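Local coordinates for molybdenum-binding-protein (Azotobacter vinelandii, PDB 1H9M) that binds molybdate in the cytoplasm, probably with cooperativity, and is likely to serve in molybdenum homeostasis, at the interface of chains A and B. Numbering follows the deposited sequence. Chains: chain A/B, Molybdenum-binding-protein.

The interface of chains A and B. Residues chain A 6-8, 63; chain B 67-69, 114, 118, 122.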
# COMPACT_ATOMS: atom_id res chain seq x y z
N ILE A 6 6.79 -1.36 -16.82
CA ILE A 6 5.84 -1.42 -15.68
C ILE A 6 5.71 -0.01 -15.14
O ILE A 6 6.64 0.76 -15.24
CB ILE A 6 6.31 -2.45 -14.65
CG1 ILE A 6 5.21 -2.76 -13.61
CG2 ILE A 6 7.63 -2.05 -14.00
CD1 ILE A 6 5.50 -4.03 -12.79
N SER A 7 4.57 0.34 -14.54
CA SER A 7 4.33 1.72 -14.15
C SER A 7 5.19 2.06 -12.93
O SER A 7 5.68 3.20 -12.88
CB SER A 7 2.84 1.97 -13.89
OG SER A 7 2.47 1.13 -12.76
N ALA A 8 5.44 1.05 -12.07
CA ALA A 8 6.22 1.42 -10.87
C ALA A 8 7.48 2.18 -11.29
O ALA A 8 8.34 1.67 -12.02
CB ALA A 8 6.66 0.23 -10.05
N LYS A 63 5.97 0.99 -6.13
CA LYS A 63 5.34 2.14 -6.70
C LYS A 63 5.63 3.43 -5.89
O LYS A 63 5.73 3.30 -4.68
CB LYS A 63 3.81 1.96 -6.72
CG LYS A 63 3.23 1.30 -7.95
CD LYS A 63 1.73 1.02 -7.70
CE LYS A 63 1.13 2.33 -7.42
NZ LYS A 63 0.53 3.01 -8.61
N VAL B 67 -2.71 -0.23 -7.59
CA VAL B 67 -2.63 -1.09 -8.81
C VAL B 67 -1.51 -0.67 -9.72
O VAL B 67 -1.48 0.54 -10.08
CB VAL B 67 -4.01 -0.95 -9.55
CG1 VAL B 67 -3.97 -1.81 -10.81
CG2 VAL B 67 -5.18 -1.33 -8.63
N LEU B 68 -0.61 -1.60 -10.01
CA LEU B 68 0.44 -1.22 -10.96
C LEU B 68 -0.10 -1.59 -12.39
O LEU B 68 -0.98 -2.41 -12.47
CB LEU B 68 1.64 -2.10 -10.74
CG LEU B 68 2.40 -1.82 -9.43
CD1 LEU B 68 1.63 -2.30 -8.22
CD2 LEU B 68 3.69 -2.64 -9.52
N LEU B 69 0.49 -0.93 -13.38
CA LEU B 69 0.15 -1.33 -14.76
C LEU B 69 1.38 -1.88 -15.48
O LEU B 69 2.47 -1.35 -15.28
CB LEU B 69 -0.41 -0.17 -15.61
CG LEU B 69 -1.79 0.31 -15.09
CD1 LEU B 69 -2.12 1.61 -15.90
CD2 LEU B 69 -2.88 -0.69 -15.30
N VAL B 114 -1.51 6.08 -11.78
CA VAL B 114 -0.06 6.01 -11.99
C VAL B 114 0.48 7.42 -12.33
O VAL B 114 -0.31 8.39 -12.46
CB VAL B 114 0.28 5.07 -13.16
CG1 VAL B 114 -0.16 3.62 -12.99
CG2 VAL B 114 -0.39 5.60 -14.42
N ALA B 118 4.62 7.42 -16.27
CA ALA B 118 4.38 6.03 -16.60
C ALA B 118 3.48 5.91 -17.83
O ALA B 118 3.62 4.98 -18.63
CB ALA B 118 3.77 5.30 -15.38
N LEU B 122 4.86 3.75 -20.97
CA LEU B 122 4.28 2.48 -21.35
C LEU B 122 3.49 2.63 -22.67
O LEU B 122 2.88 1.64 -23.05
CB LEU B 122 3.38 1.87 -20.26
CG LEU B 122 4.00 1.57 -18.88
CD1 LEU B 122 2.99 0.80 -18.02
CD2 LEU B 122 5.29 0.78 -18.99
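The peptide group joining A:Ile6 to A:Ser7 has both methyls of B:Leu122 against one face, CD2 lying 3.9 Å from the carbonyl carbon C of A:Ile6, and its N-H edge turned to B:Leu69. This is a heterologous contact between molybdate-binding Mop (TOBE) subunits in the deposited trimer. The backbone N of A:Ser7 donates to O of B:Leu69 at 2.8 Å; N lies nearly in line with that carbonyl, but the N-H points off the line (140° at H). At the edge of the B:Leu68-B:Leu69 peptide, N of B:Leu69 donates almost straight to the hydroxyl OG of A:Ser7 (2.9 Å, 175° at H). One serine thus grips both backbone polar atoms of B:Leu69, in the middle of strand 68-70; its chi1 of 63° sets OG between its own N and carbonyl carbon, facing the strand. The same serine's CB packs on CG1 of B:Val114 (3.5 Å) and the methyl of B:Ala118, residues that also contribute to a molybdate pocket. At the start of the strand, A:Lys63 and B:Leu68 run antiparallel past each other, CD of the lysine pressed to CD1 of the leucine at 3.4 Å. Bends at chi3 and chi4 bring the lysine amine NZ near O of B:Val67 (3.5 Å), without a hydrogen bond assigned. An alanine in place of A:Lys63 would probably open a gap beside B:Leu68 and leave the leucine's isobutyl group freer to turn. Opposite the lysine, CD2 of B:Leu68 meets the tip CD1 of A:Ile6 (4.0 Å).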